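Putative ATP-grasp superfamily protein (Archaeoglobus fulgidus, PDB 3DF7) is of unknown function but, as a member of the ATP-grasp superfamily, probably binds ATP and may also bind metal ions. Local coordinates at residues 117-122 with 218-224; 134-138 with 149-155; 165-169 with 234-238; 183-187 with 199-204. All coordinates share one frame. Residue numbers count along the deposited sequence, not the author numbering.

Contact 1. Residues 117-122 with 218-224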
loop_
_atom_site.group_PDB
_atom_site.type_symbol
_atom_site.label_atom_id
_atom_site.label_comp_id
_atom_site.label_asym_id
_atom_site.label_seq_id
_atom_site.Cartn_x
_atom_site.Cartn_y
_atom_site.Cartn_z
ATOM N N LYS A 117 13.584 -2.746 -14.039
ATOM C CA LYS A 117 12.415 -2.386 -14.832
ATOM C C LYS A 117 12.281 -0.871 -14.991
ATOM O O LYS A 117 11.957 -0.380 -16.068
ATOM C CB LYS A 117 11.144 -2.939 -14.179
ATOM C CG LYS A 117 9.905 -2.871 -15.060
ATOM C CD LYS A 117 9.932 -3.963 -16.120
ATOM C CE LYS A 117 8.739 -3.873 -17.054
ATOM N NZ LYS A 117 8.790 -2.652 -17.905
ATOM N N LEU A 118 12.559 -0.136 -13.918
ATOM C CA LEU A 118 12.421 1.320 -13.926
ATOM C C LEU A 118 13.617 2.194 -14.317
ATOM O O LEU A 118 13.431 3.267 -14.898
ATOM C CB LEU A 118 11.948 1.790 -12.548
ATOM C CG LEU A 118 10.654 1.196 -11.987
ATOM C CD1 LEU A 118 10.431 1.720 -10.575
ATOM C CD2 LEU A 118 9.486 1.554 -12.888
ATOM N N ARG A 119 14.831 1.744 -14.007
ATOM C CA ARG A 119 16.035 2.547 -14.242
ATOM C C ARG A 119 16.170 3.368 -15.519
ATOM O O ARG A 119 16.684 4.488 -15.473
ATOM C CB ARG A 119 17.296 1.694 -14.056
ATOM C CG ARG A 119 17.431 0.523 -14.990
ATOM C CD ARG A 119 18.761 -0.175 -14.761
ATOM N NE ARG A 119 18.830 -1.451 -15.461
ATOM C CZ ARG A 119 19.847 -2.299 -15.373
ATOM N NH1 ARG A 119 20.893 -2.007 -14.612
ATOM N NH2 ARG A 119 19.806 -3.445 -16.031
ATOM N N GLY A 120 15.721 2.845 -16.652
ATOM C CA GLY A 120 15.848 3.613 -17.879
ATOM C C GLY A 120 14.609 4.406 -18.244
ATOM O O GLY A 120 14.563 5.054 -19.292
ATOM N N GLU A 121 13.613 4.385 -17.367
ATOM C CA GLU A 121 12.351 5.067 -17.633
ATOM C C GLU A 121 11.972 6.168 -16.648
ATOM O O GLU A 121 11.160 7.036 -16.967
ATOM C CB GLU A 121 11.238 4.028 -17.676
ATOM C CG GLU A 121 11.455 2.965 -18.733
ATOM C CD GLU A 121 10.908 3.379 -20.081
ATOM O OE1 GLU A 121 11.001 4.579 -20.427
ATOM O OE2 GLU A 121 10.387 2.498 -20.794
ATOM N N VAL A 122 12.545 6.123 -15.451
ATOM C CA VAL A 122 12.248 7.124 -14.431
ATOM C C VAL A 122 13.412 7.196 -13.449
ATOM O O VAL A 122 14.192 6.253 -13.328
ATOM C CB VAL A 122 10.939 6.771 -13.676
ATOM C CG1 VAL A 122 11.127 5.492 -12.878
ATOM C CG2 VAL A 122 10.524 7.924 -12.769
ATOM N N ARG A 218 4.856 8.299 -14.377
ATOM C CA ARG A 218 5.856 7.789 -15.309
ATOM C C ARG A 218 6.320 6.396 -14.878
ATOM O O ARG A 218 6.547 5.522 -15.713
ATOM C CB ARG A 218 7.057 8.742 -15.371
ATOM C CG ARG A 218 7.933 8.544 -16.612
ATOM C CD ARG A 218 9.194 9.408 -16.561
ATOM N NE ARG A 218 8.890 10.804 -16.243
ATOM C CZ ARG A 218 8.207 11.633 -17.026
ATOM N NH1 ARG A 218 7.740 11.229 -18.202
ATOM N NH2 ARG A 218 7.984 12.873 -16.622
ATOM N N ALA A 219 6.447 6.198 -13.569
ATOM C CA ALA A 219 6.878 4.919 -13.015
ATOM C C ALA A 219 5.883 3.791 -13.263
ATOM O O ALA A 219 6.259 2.714 -13.732
ATOM C CB ALA A 219 7.133 5.059 -11.510
ATOM N N VAL A 220 4.612 4.027 -12.943
ATOM C CA VAL A 220 3.607 2.985 -13.123
ATOM C C VAL A 220 3.346 2.644 -14.583
ATOM O O VAL A 220 2.990 1.518 -14.903
ATOM C CB VAL A 220 2.263 3.346 -12.430
ATOM C CG1 VAL A 220 2.477 3.466 -10.916
ATOM C CG2 VAL A 220 1.703 4.632 -12.993
ATOM N N GLU A 221 3.537 3.604 -15.479
ATOM C CA GLU A 221 3.305 3.323 -16.888
ATOM C C GLU A 221 4.356 2.351 -17.429
ATOM O O GLU A 221 4.196 1.800 -18.519
ATOM C CB GLU A 221 3.271 4.631 -17.685
ATOM C CG GLU A 221 2.196 5.578 -17.149
ATOM C CD GLU A 221 1.741 6.620 -18.145
ATOM O OE1 GLU A 221 2.584 7.413 -18.609
ATOM O OE2 GLU A 221 0.530 6.649 -18.458
ATOM N N CYS A 222 5.410 2.123 -16.645
ATOM C CA CYS A 222 6.488 1.201 -17.019
ATOM C C CYS A 222 6.117 -0.255 -16.779
ATOM O O CYS A 222 6.618 -1.147 -17.461
ATOM C CB CYS A 222 7.757 1.467 -16.200
ATOM S SG CYS A 222 8.624 2.982 -16.559
ATOM N N VAL A 223 5.249 -0.490 -15.803
ATOM C CA VAL A 223 4.867 -1.847 -15.431
ATOM C C VAL A 223 3.500 -2.307 -15.921
ATOM O O VAL A 223 2.467 -1.931 -15.363
ATOM C CB VAL A 223 4.908 -2.007 -13.897
ATOM C CG1 VAL A 223 4.808 -3.477 -13.522
ATOM C CG2 VAL A 223 6.183 -1.385 -13.343
ATOM N N GLU A 224 3.498 -3.143 -16.953
ATOM C CA GLU A 224 2.245 -3.660 -17.494
ATOM C C GLU A 224 1.590 -4.561 -16.455
ATOM O O GLU A 224 2.264 -5.354 -15.804
ATOM C CB GLU A 224 2.502 -4.461 -18.773
ATOM C CG GLU A 224 2.916 -3.619 -19.964
ATOM C CD GLU A 224 4.154 -2.779 -19.692
ATOM O OE1 GLU A 224 5.159 -3.337 -19.194
ATOM O OE2 GLU A 224 4.123 -1.562 -19.982
#
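The C-terminal ends of helix 111-118 and helix 206-220 of the ATP-grasp domain, with the turns that follow them, meet over the edge strand 240-246 of the large antiparallel sheet. One bump is L118. Its CB points sideways, but CD2 reaches into a shallow hollow of 218-224, lying 3.5 Å from A219 O, 3.7 Å from C222 CB and 4.4 Å from V223 CG2. Beside it V122 adds a smaller knob, with V122 CG1 4.2 Å from A219 CB. V242 of strand 240-246 touches L118, V122 and A219 and so closes the floor of this apolar pocket. C222 is the larger bump, in the reverse direction: it sits on the type I turn V220-V223 and fills the space by L118 and E121, C222 SG to E121 CB being a tight 3.0 Å. The aliphatic part of R218 runs past the carbonyl side of E121, R218 CD being 3.1 Å from E121 O, while its guanidinium forms salt bridges with E214 and E215 of its own helix. Farther along, K117 folds its chain alongside the turn; K117 NZ makes a long salt bridge with E224 OE1, 3.9 Å away, and donates a 2.7 Å hydrogen bond to C222 O.

Contact 2. Residues 134-138 with 149-155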
loop_
_atom_site.group_PDB
_atom_site.type_symbol
_atom_site.label_atom_id
_atom_site.label_comp_id
_atom_site.label_asym_id
_atom_site.label_seq_id
_atom_site.Cartn_x
_atom_site.Cartn_y
_atom_site.Cartn_z
ATOM N N CYS A 134 28.529 5.146 -2.931
ATOM C CA CYS A 134 27.773 6.251 -2.350
ATOM C C CYS A 134 27.108 5.792 -1.057
ATOM O O CYS A 134 26.994 4.595 -0.807
ATOM C CB CYS A 134 26.695 6.725 -3.329
ATOM S SG CYS A 134 25.484 5.446 -3.784
ATOM N N LYS A 135 26.680 6.746 -0.236
ATOM C CA LYS A 135 25.997 6.411 1.007
ATOM C C LYS A 135 24.794 5.556 0.631
ATOM O O LYS A 135 23.982 5.949 -0.213
ATOM C CB LYS A 135 25.528 7.681 1.714
ATOM C CG LYS A 135 24.682 7.427 2.951
ATOM C CD LYS A 135 24.160 8.731 3.512
ATOM C CE LYS A 135 23.290 8.505 4.733
ATOM N NZ LYS A 135 22.832 9.795 5.326
ATOM N N PHE A 136 24.684 4.386 1.251
ATOM C CA PHE A 136 23.586 3.481 0.941
ATOM C C PHE A 136 23.068 2.747 2.168
ATOM O O PHE A 136 23.712 2.723 3.215
ATOM C CB PHE A 136 24.044 2.456 -0.107
ATOM C CG PHE A 136 24.968 1.395 0.438
ATOM C CD1 PHE A 136 24.459 0.185 0.912
ATOM C CD2 PHE A 136 26.343 1.614 0.504
ATOM C CE1 PHE A 136 25.303 -0.794 1.441
ATOM C CE2 PHE A 136 27.199 0.646 1.032
ATOM C CZ PHE A 136 26.682 -0.560 1.502
ATOM N N ILE A 137 21.886 2.164 2.031
ATOM C CA ILE A 137 21.289 1.383 3.101
ATOM C C ILE A 137 20.946 0.057 2.453
ATOM O O ILE A 137 20.885 -0.036 1.228
ATOM C CB ILE A 137 19.992 2.025 3.648
ATOM C CG1 ILE A 137 19.016 2.303 2.502
ATOM C CG2 ILE A 137 20.319 3.307 4.399
ATOM C CD1 ILE A 137 17.693 2.883 2.960
ATOM N N ILE A 138 20.748 -0.976 3.259
ATOM C CA ILE A 138 20.385 -2.263 2.694
ATOM C C ILE A 138 18.928 -2.538 3.021
ATOM O O ILE A 138 18.390 -2.007 3.990
ATOM C CB ILE A 138 21.252 -3.414 3.249
ATOM C CG1 ILE A 138 21.074 -3.530 4.767
ATOM C CG2 ILE A 138 22.705 -3.191 2.874
ATOM C CD1 ILE A 138 21.629 -4.818 5.339
ATOM N N ILE A 149 15.668 -2.888 7.105
ATOM C CA ILE A 149 16.325 -1.782 6.419
ATOM C C ILE A 149 17.254 -1.028 7.363
ATOM O O ILE A 149 16.925 -0.806 8.528
ATOM C CB ILE A 149 15.295 -0.782 5.856
ATOM C CG1 ILE A 149 14.345 -1.496 4.891
ATOM C CG2 ILE A 149 16.009 0.352 5.141
ATOM C CD1 ILE A 149 13.245 -0.606 4.339
ATOM N N GLY A 150 18.414 -0.631 6.854
ATOM C CA GLY A 150 19.360 0.099 7.674
ATOM C C GLY A 150 20.754 0.127 7.083
ATOM O O GLY A 150 20.999 -0.419 6.006
ATOM N N PHE A 151 21.673 0.774 7.790
ATOM C CA PHE A 151 23.054 0.860 7.342
ATOM C C PHE A 151 23.746 -0.475 7.572
ATOM O O PHE A 151 23.471 -1.174 8.550
ATOM C CB PHE A 151 23.798 1.961 8.104
ATOM C CG PHE A 151 23.286 3.344 7.827
ATOM C CD1 PHE A 151 23.266 3.845 6.531
ATOM C CD2 PHE A 151 22.829 4.149 8.866
ATOM C CE1 PHE A 151 22.797 5.130 6.272
ATOM C CE2 PHE A 151 22.358 5.434 8.619
ATOM C CZ PHE A 151 22.342 5.927 7.316
ATOM N N SER A 152 24.643 -0.827 6.660
ATOM C CA SER A 152 25.389 -2.072 6.756
ATOM C C SER A 152 26.586 -1.993 5.823
ATOM O O SER A 152 26.475 -1.497 4.704
ATOM C CB SER A 152 24.501 -3.254 6.364
ATOM O OG SER A 152 25.211 -4.478 6.445
ATOM N N ASP A 153 27.735 -2.470 6.285
ATOM C CA ASP A 153 28.928 -2.435 5.455
ATOM C C ASP A 153 28.817 -3.451 4.328
ATOM O O ASP A 153 29.315 -3.223 3.230
ATOM C CB ASP A 153 30.169 -2.721 6.299
ATOM C CG ASP A 153 30.363 -1.704 7.404
ATOM O OD1 ASP A 153 29.504 -1.636 8.307
ATOM O OD2 ASP A 153 31.367 -0.967 7.364
ATOM N N GLU A 154 28.150 -4.569 4.598
ATOM C CA GLU A 154 27.986 -5.610 3.589
ATOM C C GLU A 154 26.523 -5.813 3.209
ATOM O O GLU A 154 25.616 -5.387 3.923
ATOM C CB GLU A 154 28.562 -6.934 4.096
ATOM C CG GLU A 154 30.056 -6.898 4.383
ATOM C CD GLU A 154 30.877 -6.520 3.162
ATOM O OE1 GLU A 154 30.721 -7.170 2.108
ATOM O OE2 GLU A 154 31.684 -5.572 3.257
ATOM N N VAL A 155 26.302 -6.458 2.070
ATOM C CA VAL A 155 24.950 -6.739 1.612
ATOM C C VAL A 155 24.686 -8.229 1.804
ATOM O O VAL A 155 25.247 -9.065 1.096
ATOM C CB VAL A 155 24.769 -6.404 0.118
ATOM C CG1 VAL A 155 23.331 -6.697 -0.304
ATOM C CG2 VAL A 155 25.123 -4.942 -0.138
HETATM O O HOH W 1 25.000 0.901 4.560
#
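The backbones of 134-138 and 149-155 run antiparallel but pair at a single bridge, where I138 N donates to G150 O at 2.8 Å and G150 N to I138 O at 3.2 Å. I149 CA adds a C-H...O contact to I138 O at 3.2 Å. G150, at phi/psi 164/-180, adopts angles at which a CB would be jammed against the preceding carbonyl. Beyond the bridge the segments part, and a water spans the gap, donating to F136 O at 2.6 Å and accepting from S152 N at 2.7 Å. Around this backbone I137 CD1 meets I149 CG2 at 3.7 Å and I137 CG2 meets F151 CE1 at 3.6 Å; F151 also stacks edge-to-face with F193. I138 CG2 packs 4.2 Å from V155 CG2. S152 OG donates a 2.7 Å hydrogen bond to E154 O within the bend. Residues just before I149 are not modelled, consistent with mobility. A strand leading into a flexible glycine-containing loop and back is typical of the ATP-grasp small subdomain, where such a loop probably closes over nucleotide phosphates.

Contact 3. Residues 165-169 with 234-238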
loop_
_atom_site.group_PDB
_atom_site.type_symbol
_atom_site.label_atom_id
_atom_site.label_comp_id
_atom_site.label_asym_id
_atom_site.label_seq_id
_atom_site.Cartn_x
_atom_site.Cartn_y
_atom_site.Cartn_z
ATOM N N ILE A 165 18.614 8.508 -0.349
ATOM C CA ILE A 165 18.215 9.795 -0.888
ATOM C C ILE A 165 17.715 10.661 0.263
ATOM O O ILE A 165 16.775 10.294 0.964
ATOM C CB ILE A 165 17.097 9.635 -1.936
ATOM C CG1 ILE A 165 17.557 8.687 -3.048
ATOM C CG2 ILE A 165 16.709 10.993 -2.492
ATOM C CD1 ILE A 165 18.810 9.140 -3.790
ATOM N N GLU A 166 18.352 11.810 0.450
ATOM C CA GLU A 166 17.981 12.721 1.524
ATOM C C GLU A 166 16.976 13.754 1.036
ATOM O O GLU A 166 17.250 14.503 0.100
ATOM C CB GLU A 166 19.229 13.424 2.055
ATOM C CG GLU A 166 18.992 14.307 3.263
ATOM C CD GLU A 166 20.295 14.806 3.867
ATOM O OE1 GLU A 166 21.139 13.959 4.231
ATOM O OE2 GLU A 166 20.475 16.038 3.979
ATOM N N GLY A 167 15.810 13.786 1.672
ATOM C CA GLY A 167 14.792 14.742 1.279
ATOM C C GLY A 167 13.419 14.430 1.834
ATOM O O GLY A 167 13.276 13.664 2.779
ATOM N N ILE A 168 12.403 15.035 1.230
ATOM C CA ILE A 168 11.018 14.842 1.645
ATOM C C ILE A 168 10.551 13.441 1.256
ATOM O O ILE A 168 10.622 13.072 0.081
ATOM C CB ILE A 168 10.103 15.869 0.947
ATOM C CG1 ILE A 168 10.677 17.275 1.129
ATOM C CG2 ILE A 168 8.688 15.777 1.504
ATOM C CD1 ILE A 168 9.983 18.343 0.297
ATOM N N ASN A 169 10.086 12.662 2.233
ATOM C CA ASN A 169 9.591 11.311 1.960
ATOM C C ASN A 169 8.099 11.377 1.677
ATOM O O ASN A 169 7.323 11.859 2.497
ATOM C CB ASN A 169 9.866 10.378 3.140
ATOM C CG ASN A 169 11.316 9.932 3.198
ATOM O OD1 ASN A 169 12.222 10.750 3.337
ATOM N ND2 ASN A 169 11.540 8.628 3.077
ATOM N N ILE A 234 8.175 7.796 -2.970
ATOM C CA ILE A 234 9.126 8.721 -3.557
ATOM C C ILE A 234 9.833 9.584 -2.520
ATOM O O ILE A 234 9.277 9.897 -1.469
ATOM C CB ILE A 234 8.402 9.665 -4.558
ATOM C CG1 ILE A 234 8.136 8.920 -5.868
ATOM C CG2 ILE A 234 9.234 10.922 -4.816
ATOM C CD1 ILE A 234 7.241 9.669 -6.816
ATOM N N VAL A 235 11.076 9.945 -2.813
ATOM C CA VAL A 235 11.828 10.841 -1.946
ATOM C C VAL A 235 12.198 12.016 -2.840
ATOM O O VAL A 235 12.757 11.829 -3.924
ATOM C CB VAL A 235 13.122 10.207 -1.392
ATOM C CG1 VAL A 235 13.883 11.247 -0.564
ATOM C CG2 VAL A 235 12.784 8.997 -0.530
ATOM N N TYR A 236 11.861 13.224 -2.406
ATOM C CA TYR A 236 12.185 14.401 -3.191
ATOM C C TYR A 236 13.389 15.117 -2.598
ATOM O O TYR A 236 13.299 15.716 -1.523
ATOM C CB TYR A 236 11.003 15.376 -3.242
ATOM C CG TYR A 236 11.206 16.510 -4.223
ATOM C CD1 TYR A 236 10.680 16.444 -5.513
ATOM C CD2 TYR A 236 11.956 17.637 -3.875
ATOM C CE1 TYR A 236 10.896 17.469 -6.432
ATOM C CE2 TYR A 236 12.178 18.666 -4.786
ATOM C CZ TYR A 236 11.646 18.576 -6.061
ATOM O OH TYR A 236 11.860 19.587 -6.966
ATOM N N SER A 237 14.515 15.041 -3.300
ATOM C CA SER A 237 15.733 15.715 -2.869
ATOM C C SER A 237 15.748 17.005 -3.677
ATOM O O SER A 237 15.254 18.033 -3.219
ATOM C CB SER A 237 16.960 14.860 -3.192
ATOM O OG SER A 237 16.955 14.449 -4.548
ATOM N N ASP A 238 16.306 16.942 -4.881
ATOM C CA ASP A 238 16.326 18.096 -5.768
ATOM C C ASP A 238 15.366 17.749 -6.904
ATOM O O ASP A 238 15.043 18.585 -7.744
ATOM C CB ASP A 238 17.738 18.345 -6.311
ATOM C CG ASP A 238 18.234 17.218 -7.191
ATOM O OD1 ASP A 238 18.264 16.063 -6.723
ATOM O OD2 ASP A 238 18.601 17.487 -8.355
#
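An antiparallel strand pair inside the large sheet of the ATP-grasp domain forms here, as strand 168-176 starts beside the last residues of strand 228-236. I168 and Y236 are a hydrogen-bonded pair whose polar backbone atoms satisfy one another: I168 N donates to Y236 O at 3.0 Å and Y236 N to I168 O at 2.8 Å. Each acceptor also takes a C-H...O contact, Y236 O from G167 CA at 3.3 Å and I168 O from V235 CA at 3.2 Å. The next pair, N169 with V235, is non-hydrogen-bonded; there the backbone N-H and C=O groups point away from the partner, N169 bonding Q188 on the neighbouring strand 180-191 and V235 bonding Y241 on strand 240-246. I234 continues the ladder with L170. The Y236 hydroxyl hydrogen-bonds to E211 of helix 206-220, which lies over the face that bears I168 and Y236. V235 projects from the opposite face, towards I243. Before the ladder starts, G167 (phi/psi 165/-162) passes so near Y236 O that a CB would clash with it, and E166 O has the weaker company of S237 CA at 3.5 Å in a C-H...O contact. I165 seals this end by packing: its CG2 lies 3.4 Å from V235 CG1.

Contact 4. Residues 183-187 with 199-204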
loop_
_atom_site.group_PDB
_atom_site.type_symbol
_atom_site.label_atom_id
_atom_site.label_comp_id
_atom_site.label_asym_id
_atom_site.label_seq_id
_atom_site.Cartn_x
_atom_site.Cartn_y
_atom_site.Cartn_z
ATOM N N LEU A 183 -4.899 10.166 -6.992
ATOM C CA LEU A 183 -5.950 10.230 -5.993
ATOM C C LEU A 183 -5.506 11.064 -4.801
ATOM O O LEU A 183 -6.309 11.776 -4.194
ATOM C CB LEU A 183 -6.305 8.825 -5.511
ATOM C CG LEU A 183 -6.762 7.806 -6.554
ATOM C CD1 LEU A 183 -7.194 6.534 -5.836
ATOM C CD2 LEU A 183 -7.915 8.376 -7.383
ATOM N N SER A 184 -4.222 10.974 -4.471
ATOM C CA SER A 184 -3.696 11.703 -3.329
ATOM C C SER A 184 -2.179 11.663 -3.277
ATOM O O SER A 184 -1.558 10.706 -3.751
ATOM C CB SER A 184 -4.253 11.085 -2.042
ATOM O OG SER A 184 -3.743 11.721 -0.883
ATOM N N VAL A 185 -1.587 12.717 -2.725
ATOM C CA VAL A 185 -0.141 12.774 -2.537
ATOM C C VAL A 185 0.013 12.868 -1.026
ATOM O O VAL A 185 -0.516 13.789 -0.388
ATOM C CB VAL A 185 0.502 13.997 -3.224
ATOM C CG1 VAL A 185 1.981 14.073 -2.855
ATOM C CG2 VAL A 185 0.362 13.870 -4.737
ATOM N N ASN A 186 0.717 11.898 -0.454
ATOM C CA ASN A 186 0.882 11.822 0.988
ATOM C C ASN A 186 2.307 12.008 1.464
ATOM O O ASN A 186 3.263 11.671 0.773
ATOM C CB ASN A 186 0.365 10.471 1.480
ATOM C CG ASN A 186 -0.683 9.884 0.556
ATOM O OD1 ASN A 186 -0.416 8.930 -0.190
ATOM N ND2 ASN A 186 -1.880 10.457 0.585
ATOM N N GLU A 187 2.434 12.544 2.668
ATOM C CA GLU A 187 3.733 12.772 3.269
ATOM C C GLU A 187 3.990 11.603 4.214
ATOM O O GLU A 187 3.100 11.199 4.961
ATOM C CB GLU A 187 3.696 14.083 4.044
ATOM C CG GLU A 187 5.007 14.514 4.646
ATOM C CD GLU A 187 4.855 15.791 5.443
ATOM O OE1 GLU A 187 3.882 16.538 5.188
ATOM O OE2 GLU A 187 5.709 16.054 6.308
ATOM N N VAL A 199 0.868 12.066 6.471
ATOM C CA VAL A 199 0.080 13.289 6.520
ATOM C C VAL A 199 -0.626 13.354 5.169
ATOM O O VAL A 199 0.023 13.335 4.121
ATOM C CB VAL A 199 0.978 14.528 6.722
ATOM C CG1 VAL A 199 0.131 15.787 6.756
ATOM C CG2 VAL A 199 1.762 14.390 8.022
ATOM N N VAL A 200 -1.955 13.404 5.206
ATOM C CA VAL A 200 -2.778 13.426 3.998
ATOM C C VAL A 200 -3.698 14.654 3.976
ATOM O O VAL A 200 -4.572 14.788 4.829
ATOM C CB VAL A 200 -3.670 12.153 3.938
ATOM C CG1 VAL A 200 -4.468 12.121 2.645
ATOM C CG2 VAL A 200 -2.807 10.901 4.077
ATOM N N PRO A 201 -3.515 15.564 2.998
ATOM C CA PRO A 201 -2.510 15.520 1.931
ATOM C C PRO A 201 -1.148 16.023 2.409
ATOM O O PRO A 201 -1.038 16.629 3.475
ATOM C CB PRO A 201 -3.114 16.416 0.857
ATOM C CG PRO A 201 -3.767 17.482 1.680
ATOM C CD PRO A 201 -4.453 16.681 2.780
ATOM N N ALA A 202 -0.119 15.778 1.607
ATOM C CA ALA A 202 1.235 16.184 1.953
ATOM C C ALA A 202 1.372 17.692 2.116
ATOM O O ALA A 202 0.704 18.472 1.433
ATOM C CB ALA A 202 2.214 15.688 0.890
ATOM N N ARG A 203 2.248 18.092 3.030
ATOM C CA ARG A 203 2.509 19.502 3.277
ATOM C C ARG A 203 3.672 19.891 2.367
ATOM O O ARG A 203 4.806 20.041 2.815
ATOM C CB ARG A 203 2.866 19.716 4.755
ATOM C CG ARG A 203 1.726 19.334 5.700
ATOM C CD ARG A 203 2.161 19.285 7.161
ATOM N NE ARG A 203 3.118 18.207 7.403
ATOM C CZ ARG A 203 3.613 17.903 8.601
ATOM N NH1 ARG A 203 3.240 18.596 9.671
ATOM N NH2 ARG A 203 4.478 16.906 8.729
ATOM N N ILE A 204 3.372 20.024 1.078
ATOM C CA ILE A 204 4.376 20.378 0.079
ATOM C C ILE A 204 3.840 21.452 -0.859
ATOM O O ILE A 204 2.631 21.664 -0.947
ATOM C CB ILE A 204 4.774 19.147 -0.769
ATOM C CG1 ILE A 204 3.519 18.526 -1.390
ATOM C CG2 ILE A 204 5.527 18.132 0.096
ATOM C CD1 ILE A 204 3.782 17.357 -2.324
#
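E187 stretches its side chain almost fully, with chi1 and chi2 both t, and so carries its carboxylate out over the face it shares with V199 to R203. R203 answers with an m, t, m conformation that brings its guanidinium edge-on: R203 NE donates to E187 OE1 at 2.9 Å and R203 NH2 to E187 OE2 at 2.8 Å, a two-pronged salt bridge, while R203 N adds a third bond to E187 OE1 at 3.1 Å. The backbone of E187 is paired as well, E187 N with V199 O at 2.9 Å and V199 N with E187 O at 2.8 Å. These strands, 180-191 and 194-200, form a beta hairpin of the large ATP-grasp sheet; L183 and S184 make a classic bulge opposite S173 of strand 168-176, the other neighbour of strand 180-191. Past V200 a cis peptide before P201 bends the chain back across the hairpin, so that A202 N reaches V185 O at 2.8 Å and A202 CB rests 3.8 Å from E187 CB. R203 then centres an inverse gamma turn, closed by a weak 3.1 Å bond from I204 N to A202 O. V185, with chi1 t, sets CG1 4.1 Å from A202 CB and 3.8 Å from I204 CD1, whose side chain is p, t. S184, also t, hydrogen-bonds through OG to Y260 of helix 256-260, and V200 CG1 lies 3.6 Å from that same S184 OG.

Overall arrangement
From the N terminus, 117-122 opens contact 1, and contact 2 forms and closes inside its loop, tying loop segment 149-155 to the edge strand 136-140 of the small antiparallel sheet. Segment 165-169 opens contact 3; contact 4, the hairpin with its bent-back 201-204 tail, closes within the loops of both contacts 1 and 3. Segment 218-224 closes contact 1, tying the end of helix 111-118 to the end of helix 206-220 and its turn, before 234-238 closes contact 3, so these two cross. Contacts 3 and 4 touch where N169 O meets E187 CG (4.1 Å) on neighbouring strands 168-176 and 180-191, and where I204 CG2, in the tail after strand 194-200, meets I168 CG2 (4.2 Å). Contact 2 is centred about 17 Å from the centre of contact 3.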